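Long-range contact in pullulanase C protein (Klebsiella pneumoniae subsp. pneumoniae NTUH-K2044, PDB 5HJ1), which is the GspC component of the type II secretion system, whose PDZ domain can bind a fatty acid and probably takes part in protein export: residues A[14-26]-A[34-46]. Numbering follows the deposited sequence. Where two conformers were deposited one is given.
Sequences QNILTYLSISPVL and YRLNPGKDASLFR. With VCA (vaccenic acid), chain B.
The antiparallel hairpin of strands 20-27 and 30-38 in this PDZ domain runs on into a loop, 39-45, that meets the short helical turn at Thr18 and Tyr19, beside the vaccenic acid pocket. Along the strands Ser21 pairs with Asn37 and Ser23 with Arg35, each through two backbone hydrogen bonds; Ser21 N to Asn37 O measures 2.8 Å. The faces differ in chemistry. Ser21, Ser23, Arg35 and Asn37 form a polar one, where the bent Arg35 chain and the Asn37 amide reach Asn53. Ile22, Pro24, Tyr34 and Leu36 give the other its apolar surface: Ile22 sends CG2 to Tyr34 CB (3.8 Å) and CG1 alongside Leu36 CD2, while the end of the lipid tail nears Tyr34.

Past Pro38 the chain turns against the Thr18 and Tyr19 carbonyls. Gly39, with no side chain, lets its CA come to 3.4 Å from Thr18 O, and its N donates a hydrogen bond to Tyr19 O from above the carbonyl plane. Asp41 N meets Thr18 O at 3.0 Å, almost head-on to the carbonyl. The Asp41 carboxylate, its CG anti to the backbone N (chi1 179°), runs beside the Tyr19 ring, the two planes 37° apart. Its OD1 accepts from Ser43 N, on the anti side and 28° out of plane, making an Asx turn, and from Ser43 OG by its syn lone pair.

Leu44 crosses Tyr19 at about a right angle, CD1 lying 3.6 Å from Tyr19 CB and also touching the lipid. Leu20 divides its branches: CD2 meets the Phe45 ring edge, whereas CD1 is 3.8 Å from VCA C14. VCA C7 lies over one Tyr19 face; Tyr19 OH to VCA O2, 2.4 Å, is unusually short and its detail doubtful. Water 3, near Tyr19 OH, donates to Asp41 OD2. Tyr19 thus lays its ring against the chain near the carboxylate, while leucines supply greasy walls without a polar group to bury.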
ATOM      1  N   GLN A  14      11.948   2.350  -7.524  1.00 51.61           N
ATOM      2  CA  GLN A  14      12.064   1.332  -6.499  1.00 45.96           C
ATOM      3  C   GLN A  14      11.208   0.250  -7.147  1.00 45.25           C
ATOM      4  O   GLN A  14      10.230   0.536  -7.836  1.00 50.77           O
ATOM      5  CB  GLN A  14      11.520   1.728  -5.105  1.00 43.93           C
ATOM      6  CG  GLN A  14      12.193   2.941  -4.499  1.00 47.44           C
ATOM      7  CD  GLN A  14      11.678   4.212  -5.114  1.00 46.78           C
ATOM      8  OE1 GLN A  14      10.661   4.204  -5.811  1.00 51.22           O
ATOM      9  NE2 GLN A  14      12.355   5.310  -4.851  1.00 48.94           N
ATOM     10  N   ASN A  15      11.636  -0.976  -6.989  1.00 40.27           N
ATOM     11  CA  ASN A  15      10.947  -2.114  -7.551  1.00 39.60           C
ATOM     12  C   ASN A  15       9.887  -2.532  -6.536  1.00 32.24           C
ATOM     13  O   ASN A  15       9.976  -3.599  -5.945  1.00 32.14           O
ATOM     14  CB  ASN A  15      11.996  -3.191  -7.760  1.00 42.86           C
ATOM     15  CG  ASN A  15      13.135  -2.695  -8.640  1.00 49.34           C
ATOM     16  OD1 ASN A  15      12.886  -2.013  -9.635  1.00 54.31           O
ATOM     17  ND2 ASN A  15      14.383  -3.000  -8.263  1.00 51.46           N
ATOM     18  N   ILE A  16       8.900  -1.658  -6.325  1.00 27.56           N
ATOM     19  CA  ILE A  16       7.897  -1.925  -5.289  1.00 25.15           C
ATOM     20  C   ILE A  16       7.222  -3.284  -5.417  1.00 21.95           C
ATOM     21  O   ILE A  16       7.036  -3.968  -4.409  1.00 21.01           O
ATOM     22  CB  ILE A  16       6.845  -0.817  -5.260  1.00 24.98           C
ATOM     23  CG1 ILE A  16       7.578   0.485  -4.883  1.00 29.53           C
ATOM     24  CG2 ILE A  16       5.678  -1.190  -4.303  1.00 24.22           C
ATOM     25  CD1 ILE A  16       6.740   1.687  -5.094  1.00 30.72           C
ATOM     26  N   LEU A  17       6.905  -3.716  -6.637  1.00 21.67           N
ATOM     27  CA  LEU A  17       6.216  -4.979  -6.839  1.00 21.57           C
ATOM     28  C   LEU A  17       7.129  -6.199  -6.623  1.00 21.95           C
ATOM     29  O   LEU A  17       6.623  -7.307  -6.611  1.00 21.55           O
ATOM     30  CB  LEU A  17       5.435  -4.978  -8.151  1.00 23.68           C
ATOM     31  CG  LEU A  17       4.276  -3.933  -8.162  1.00 25.90           C
ATOM     32  CD1 LEU A  17       3.750  -3.901  -9.598  1.00 31.57           C
ATOM     33  CD2 LEU A  17       3.197  -4.219  -7.146  1.00 27.01           C
ATOM     34  N   THR A  18       8.422  -5.973  -6.503  1.00 19.98           N
ATOM     35  CA  THR A  18       9.305  -7.067  -6.098  1.00 21.40           C
ATOM     36  C   THR A  18       9.094  -7.373  -4.616  1.00 18.90           C
ATOM     37  O   THR A  18       9.280  -8.531  -4.181  1.00 18.78           O
ATOM     38  CB  THR A  18      10.765  -6.701  -6.309  1.00 22.57           C
ATOM     39  OG1 THR A  18      10.997  -6.453  -7.721  1.00 26.48           O
ATOM     40  CG2 THR A  18      11.696  -7.827  -5.912  1.00 25.09           C
ATOM     41  N   TYR A  19       8.678  -6.367  -3.833  1.00 17.94           N
ATOM     42  CA  TYR A  19       8.482  -6.538  -2.396  1.00 17.41           C
ATOM     43  C   TYR A  19       7.069  -6.824  -2.006  1.00 15.53           C
ATOM     44  O   TYR A  19       6.830  -7.314  -0.887  1.00 15.26           O
ATOM     45  CB  TYR A  19       8.958  -5.258  -1.607  1.00 18.40           C
ATOM     46  CG  TYR A  19      10.392  -4.912  -1.730  1.00 20.75           C
ATOM     47  CD1 TYR A  19      11.324  -5.494  -0.866  1.00 22.49           C
ATOM     48  CD2 TYR A  19      10.809  -4.079  -2.728  1.00 23.08           C
ATOM     49  CE1 TYR A  19      12.656  -5.126  -0.905  1.00 25.65           C
ATOM     50  CE2 TYR A  19      12.165  -3.786  -2.868  1.00 27.39           C
ATOM     51  CZ  TYR A  19      13.048  -4.345  -1.934  1.00 26.39           C
ATOM     52  OH  TYR A  19      14.422  -4.059  -1.961  1.00 31.80           O
ATOM     53  N   LEU A  20       6.115  -6.517  -2.883  1.00 15.43           N
ATOM     54  CA  LEU A  20       4.691  -6.591  -2.550  1.00 16.14           C
ATOM     55  C   LEU A  20       3.875  -7.204  -3.628  1.00 16.32           C
ATOM     56  O   LEU A  20       4.086  -6.864  -4.809  1.00 19.24           O
ATOM     57  CB  LEU A  20       4.087  -5.186  -2.319  1.00 17.84           C
ATOM     58  CG  LEU A  20       4.584  -4.439  -1.157  1.00 19.52           C
ATOM     59  CD1 LEU A  20       3.974  -3.024  -1.168  1.00 23.36           C
ATOM     60  CD2 LEU A  20       4.159  -5.127   0.110  1.00 20.73           C
ATOM     61  N   SER A  21       2.992  -8.105  -3.272  1.00 15.81           N
ATOM     62  CA  SER A  21       1.906  -8.636  -4.116  1.00 16.96           C
ATOM     63  C   SER A  21       0.650  -7.911  -3.634  1.00 17.56           C
ATOM     64  O   SER A  21       0.326  -7.933  -2.437  1.00 19.58           O
ATOM     65  CB  SER A  21       1.804 -10.106  -3.879  1.00 20.37           C
ATOM     66  OG  SER A  21       0.895 -10.690  -4.798  1.00 27.98           O
ATOM     67  N   ILE A  22      -0.071  -7.256  -4.535  1.00 17.31           N
ATOM     68  CA  ILE A  22      -1.174  -6.333  -4.176  1.00 17.45           C
ATOM     69  C   ILE A  22      -2.433  -6.641  -4.927  1.00 19.07           C
ATOM     70  O   ILE A  22      -2.409  -6.896  -6.124  1.00 20.80           O
ATOM     71  CB  ILE A  22      -0.740  -4.883  -4.473  1.00 20.42           C
ATOM     72  CG1 ILE A  22       0.520  -4.534  -3.741  1.00 22.53           C
ATOM     73  CG2 ILE A  22      -1.841  -3.852  -4.101  1.00 23.79           C
ATOM     74  CD1 ILE A  22       1.142  -3.183  -4.067  1.00 24.03           C
ATOM     75  N   SER A  23      -3.563  -6.805  -4.225  0.50 15.48           N
ATOM     76  CA  SER A  23      -4.879  -6.932  -4.911  0.50 15.99           C
ATOM     77  C   SER A  23      -5.926  -5.997  -4.295  0.50 15.18           C
ATOM     78  O   SER A  23      -6.171  -6.075  -3.050  0.50 14.70           O
ATOM     79  CB  SER A  23      -5.466  -8.299  -4.733  0.50 18.36           C
ATOM     80  OG  SER A  23      -4.584  -9.224  -5.309  0.50 20.32           O
ATOM     81  N   PRO A  24      -6.647  -5.164  -5.117  1.00 14.67           N
ATOM     82  CA  PRO A  24      -7.748  -4.406  -4.566  1.00 15.40           C
ATOM     83  C   PRO A  24      -8.757  -5.385  -3.980  1.00 15.11           C
ATOM     84  O   PRO A  24      -8.935  -6.468  -4.531  1.00 16.94           O
ATOM     85  CB  PRO A  24      -8.301  -3.666  -5.768  1.00 16.34           C
ATOM     86  CG  PRO A  24      -7.875  -4.422  -6.903  1.00 19.40           C
ATOM     87  CD  PRO A  24      -6.548  -5.026  -6.555  1.00 15.80           C
ATOM     88  N   VAL A  25      -9.428  -4.943  -2.925  1.00 15.02           N
ATOM     89  CA  VAL A  25     -10.495  -5.778  -2.296  1.00 15.75           C
ATOM     90  C   VAL A  25     -11.828  -5.059  -2.421  1.00 16.29           C
ATOM     91  O   VAL A  25     -11.999  -3.974  -1.923  1.00 17.85           O
ATOM     92  CB  VAL A  25     -10.182  -6.017  -0.811  1.00 16.81           C
ATOM     93  CG1 VAL A  25     -11.291  -6.875  -0.187  1.00 19.23           C
ATOM     94  CG2 VAL A  25      -8.819  -6.639  -0.621  1.00 16.18           C
ATOM     95  N   LEU A  26     -12.706  -5.660  -3.194  1.00 17.61           N
ATOM     96  CA  LEU A  26     -14.041  -5.120  -3.396  1.00 19.70           C
ATOM     97  C   LEU A  26     -15.076  -5.774  -2.523  1.00 20.86           C
ATOM     98  O   LEU A  26     -15.075  -6.961  -2.361  1.00 24.16           O
ATOM     99  CB  LEU A  26     -14.525  -5.340  -4.848  1.00 20.39           C
ATOM    100  CG  LEU A  26     -13.599  -4.806  -5.906  1.00 22.75           C
ATOM    101  CD1 LEU A  26     -14.257  -4.988  -7.248  1.00 25.50           C
ATOM    102  CD2 LEU A  26     -13.274  -3.367  -5.680  1.00 25.78           C
ATOM    103  N   TYR A  34      -6.443  -2.339  -0.192  1.00 14.65           N
ATOM    104  CA  TYR A  34      -5.573  -3.185  -1.012  1.00 14.27           C
ATOM    105  C   TYR A  34      -4.955  -4.229  -0.157  1.00 13.73           C
ATOM    106  O   TYR A  34      -4.242  -3.908   0.843  1.00 14.79           O
ATOM    107  CB  TYR A  34      -4.461  -2.364  -1.705  1.00 15.17           C
ATOM    108  CG  TYR A  34      -5.029  -1.451  -2.742  1.00 15.74           C
ATOM    109  CD1 TYR A  34      -5.564  -0.195  -2.397  1.00 16.88           C
ATOM    110  CD2 TYR A  34      -5.128  -1.838  -4.069  1.00 15.88           C
ATOM    111  CE1 TYR A  34      -6.181   0.586  -3.371  1.00 18.69           C
ATOM    112  CE2 TYR A  34      -5.708  -1.020  -5.038  1.00 16.91           C
ATOM    113  CZ  TYR A  34      -6.227   0.212  -4.660  1.00 19.07           C
ATOM    114  OH  TYR A  34      -6.840   1.043  -5.631  1.00 22.86           O
ATOM    115  N   ARG A  35      -5.158  -5.483  -0.495  1.00 13.53           N
ATOM    116  CA  ARG A  35      -4.631  -6.614   0.309  1.00 14.35           C
ATOM    117  C   ARG A  35      -3.166  -6.786  -0.072  1.00 14.41           C
ATOM    118  O   ARG A  35      -2.796  -6.906  -1.236  1.00 15.13           O
ATOM    119  CB  ARG A  35      -5.392  -7.882  -0.071  1.00 15.39           C
ATOM    120  CG  ARG A  35      -5.121  -9.146   0.813  1.00 16.81           C
ATOM    121  CD  ARG A  35      -5.591  -9.015   2.201  1.00 17.60           C
ATOM    122  NE  ARG A  35      -7.048  -8.831   2.262  1.00 18.77           N
ATOM    123  CZ  ARG A  35      -7.701  -8.391   3.293  1.00 19.26           C
ATOM    124  NH1 ARG A  35      -7.051  -8.053   4.382  1.00 20.16           N
ATOM    125  NH2 ARG A  35      -9.037  -8.235   3.258  1.00 21.74           N
ATOM    126  N   LEU A  36      -2.287  -6.853   0.932  1.00 13.56           N
ATOM    127  CA  LEU A  36      -0.865  -6.945   0.756  1.00 13.27           C
ATOM    128  C   LEU A  36      -0.333  -8.295   1.198  1.00 12.74           C
ATOM    129  O   LEU A  36      -0.709  -8.820   2.239  1.00 14.80           O
ATOM    130  CB  LEU A  36      -0.105  -5.900   1.600  1.00 14.11           C
ATOM    131  CG  LEU A  36      -0.603  -4.477   1.432  1.00 14.93           C
ATOM    132  CD1 LEU A  36       0.205  -3.580   2.381  1.00 17.63           C
ATOM    133  CD2 LEU A  36      -0.498  -4.010   0.019  1.00 16.90           C
ATOM    134  N   ASN A  37       0.586  -8.836   0.384  1.00 12.98           N
ATOM    135  CA  ASN A  37       1.309 -10.072   0.700  1.00 12.74           C
ATOM    136  C   ASN A  37       2.709  -9.892   0.167  1.00 13.68           C
ATOM    137  O   ASN A  37       3.020  -8.998  -0.635  1.00 14.30           O
ATOM    138  CB  ASN A  37       0.575 -11.287   0.150  1.00 12.95           C
ATOM    139  CG  ASN A  37      -0.467 -11.771   1.094  1.00 13.85           C
ATOM    140  OD1 ASN A  37      -0.172 -12.097   2.240  1.00 15.03           O
ATOM    141  ND2 ASN A  37      -1.731 -11.707   0.675  1.00 14.63           N
ATOM    142  N   PRO A  38       3.632 -10.785   0.565  1.00 13.68           N
ATOM    143  CA  PRO A  38       4.986 -10.610   0.082  1.00 14.58           C
ATOM    144  C   PRO A  38       5.098 -10.785  -1.401  1.00 16.08           C
ATOM    145  O   PRO A  38       4.463 -11.662  -2.001  1.00 18.85           O
ATOM    146  CB  PRO A  38       5.738 -11.712   0.857  1.00 16.30           C
ATOM    147  CG  PRO A  38       4.959 -12.019   2.062  1.00 16.17           C
ATOM    148  CD  PRO A  38       3.531 -11.787   1.644  1.00 15.50           C
ATOM    149  N   GLY A  39       5.985  -9.980  -1.984  1.00 16.41           N
ATOM    150  CA  GLY A  39       6.458 -10.173  -3.323  1.00 16.56           C
ATOM    151  C   GLY A  39       7.541 -11.317  -3.312  1.00 17.77           C
ATOM    152  O   GLY A  39       7.758 -12.007  -2.259  1.00 19.33           O
ATOM    153  N   LYS A  40       8.312 -11.420  -4.377  1.00 17.94           N
ATOM    154  CA  LYS A  40       9.421 -12.378  -4.407  1.00 20.38           C
ATOM    155  C   LYS A  40      10.385 -12.122  -3.298  1.00 22.27           C
ATOM    156  O   LYS A  40      10.983 -13.084  -2.764  1.00 24.40           O
ATOM    157  CB  LYS A  40      10.083 -12.322  -5.749  1.00 21.67           C
ATOM    158  CG  LYS A  40       9.222 -12.941  -6.833  1.00 24.67           C
ATOM    159  CD  LYS A  40       9.906 -12.976  -8.162  1.00 29.69           C
ATOM    160  CE  LYS A  40       9.101 -13.859  -9.127  1.00 34.54           C
ATOM    161  NZ  LYS A  40       9.657 -13.893 -10.483  1.00 40.29           N
ATOM    162  N   ASP A  41      10.612 -10.863  -2.923  1.00 18.22           N
ATOM    163  CA  ASP A  41      11.469 -10.490  -1.778  1.00 18.34           C
ATOM    164  C   ASP A  41      10.541 -10.154  -0.661  1.00 17.26           C
ATOM    165  O   ASP A  41       9.848  -9.149  -0.714  1.00 18.61           O
ATOM    166  CB  ASP A  41      12.393  -9.311  -2.148  1.00 18.61           C
ATOM    167  CG  ASP A  41      13.279  -8.859  -1.063  1.00 20.54           C
ATOM    168  OD1 ASP A  41      13.067  -9.225   0.116  1.00 22.35           O
ATOM    169  OD2 ASP A  41      14.288  -8.106  -1.316  1.00 22.84           O
ATOM    170  N   ALA A  42      10.521 -10.981   0.358  1.00 15.55           N
ATOM    171  CA  ALA A  42       9.651 -10.862   1.525  1.00 14.84           C
ATOM    172  C   ALA A  42      10.196 -10.071   2.692  1.00 15.75           C
ATOM    173  O   ALA A  42       9.658 -10.115   3.802  1.00 15.49           O
ATOM    174  CB  ALA A  42       9.169 -12.262   1.962  1.00 14.99           C
ATOM    175  N   SER A  43      11.205  -9.263   2.408  0.50 15.51           N
ATOM    176  CA  SER A  43      11.908  -8.490   3.432  0.50 16.00           C
ATOM    177  C   SER A  43      11.082  -7.576   4.299  0.50 15.33           C
ATOM    178  O   SER A  43      11.383  -7.523   5.512  0.50 17.15           O
ATOM    179  CB  SER A  43      12.899  -7.601   2.769  0.50 17.25           C
ATOM    180  OG  SER A  43      14.060  -8.381   2.327  0.50 18.29           O
ATOM    181  N   LEU A  44      10.022  -6.978   3.767  1.00 15.40           N
ATOM    182  CA  LEU A  44       9.230  -5.989   4.505  1.00 15.70           C
ATOM    183  C   LEU A  44       8.303  -6.648   5.483  1.00 15.84           C
ATOM    184  O   LEU A  44       7.636  -5.940   6.258  1.00 16.76           O
ATOM    185  CB  LEU A  44       8.409  -5.180   3.549  1.00 17.10           C
ATOM    186  CG  LEU A  44       9.116  -4.376   2.455  1.00 18.93           C
ATOM    187  CD1 LEU A  44       8.092  -3.705   1.525  1.00 20.23           C
ATOM    188  CD2 LEU A  44      10.157  -3.476   3.050  1.00 20.76           C
ATOM    189  N   PHE A  45       8.176  -7.972   5.475  1.00 14.20           N
ATOM    190  CA  PHE A  45       7.227  -8.713   6.296  1.00 14.37           C
ATOM    191  C   PHE A  45       7.935  -9.223   7.527  1.00 15.94           C
ATOM    192  O   PHE A  45       8.764 -10.144   7.456  1.00 19.05           O
ATOM    193  CB  PHE A  45       6.548  -9.787   5.454  1.00 14.30           C
ATOM    194  CG  PHE A  45       5.581  -9.239   4.472  1.00 13.89           C
ATOM    195  CD1 PHE A  45       6.020  -8.653   3.265  1.00 14.32           C
ATOM    196  CD2 PHE A  45       4.216  -9.203   4.713  1.00 13.87           C
ATOM    197  CE1 PHE A  45       5.128  -8.001   2.396  1.00 14.84           C
ATOM    198  CE2 PHE A  45       3.335  -8.591   3.826  1.00 14.84           C
ATOM    199  CZ  PHE A  45       3.762  -8.013   2.681  1.00 15.40           C
ATOM    200  N   ARG A  46       7.659  -8.597   8.681  1.00 17.57           N
ATOM    201  CA  ARG A  46       8.381  -8.802   9.912  1.00 18.83           C
ATOM    202  C   ARG A  46       7.565  -8.134  11.017  1.00 18.87           C
ATOM    203  O   ARG A  46       6.615  -7.417  10.752  1.00 19.78           O
ATOM    204  CB  ARG A  46       9.762  -8.202   9.801  1.00 20.46           C
ATOM    205  CG  ARG A  46       9.661  -6.674   9.537  1.00 23.19           C
ATOM    206  CD  ARG A  46      10.913  -6.050   9.220  1.00 26.24           C
ATOM    207  NE  ARG A  46      11.756  -6.056  10.376  1.00 26.84           N
ATOM    208  CZ  ARG A  46      13.053  -5.731  10.302  1.00 29.49           C
ATOM    209  NH1 ARG A  46      13.592  -5.356   9.165  1.00 31.33           N
ATOM    210  NH2 ARG A  46      13.819  -5.807  11.356  1.00 33.32           N
TER
HETATM  211  O2  VCA B 301      15.555  -2.569  -0.507  0.50 41.37           O
HETATM  212  C1  VCA B 301      16.134  -1.520  -0.153  0.50 43.53           C
HETATM  213  O1  VCA B 301      17.340  -1.501   0.186  0.50 38.67           O
HETATM  214  C2  VCA B 301      15.331  -0.235  -0.125  0.50 40.94           C
HETATM  215  C3  VCA B 301      15.604   0.597  -1.377  0.50 41.87           C
HETATM  216  C4  VCA B 301      14.344   0.772  -2.222  0.50 39.00           C
HETATM  217  C5  VCA B 301      13.078   0.628  -1.384  0.50 41.27           C
HETATM  218  C6  VCA B 301      12.797  -0.834  -1.080  0.50 37.41           C
HETATM  219  C7  VCA B 301      11.428  -1.039  -0.446  0.50 34.44           C
HETATM  220  C8  VCA B 301      10.340  -0.147  -1.041  0.50 34.05           C
HETATM  221  C9  VCA B 301       9.023  -0.447  -0.337  0.50 36.68           C
HETATM  222  C10 VCA B 301       7.849   0.456  -0.700  1.00 36.26           C
HETATM  223  C11 VCA B 301       6.755   0.112   0.245  1.00 36.34           C
HETATM  224  C12 VCA B 301       5.482   0.420   0.103  1.00 35.46           C
HETATM  225  C13 VCA B 301       4.844   1.093  -1.090  1.00 35.14           C
HETATM  226  C14 VCA B 301       3.380   0.759  -0.867  1.00 35.79           C
HETATM  227  C15 VCA B 301       2.346   1.334  -1.812  1.00 40.12           C
HETATM  228  C16 VCA B 301       1.132   0.450  -1.575  1.00 36.97           C
HETATM  229  C17 VCA B 301      -0.181   1.080  -1.947  1.00 38.95           C
HETATM  230  C18 VCA B 301      -1.247   0.033  -1.697  1.00 34.22           C
HETATM  231  O   HOH W   1       7.270  -9.965  -6.682  1.00 23.10           O
HETATM  232  O   HOH W   2       8.674  -7.617   1.228  1.00 15.80           O
HETATM  233  O   HOH W   3      16.082  -6.099  -0.340  1.00 54.55           O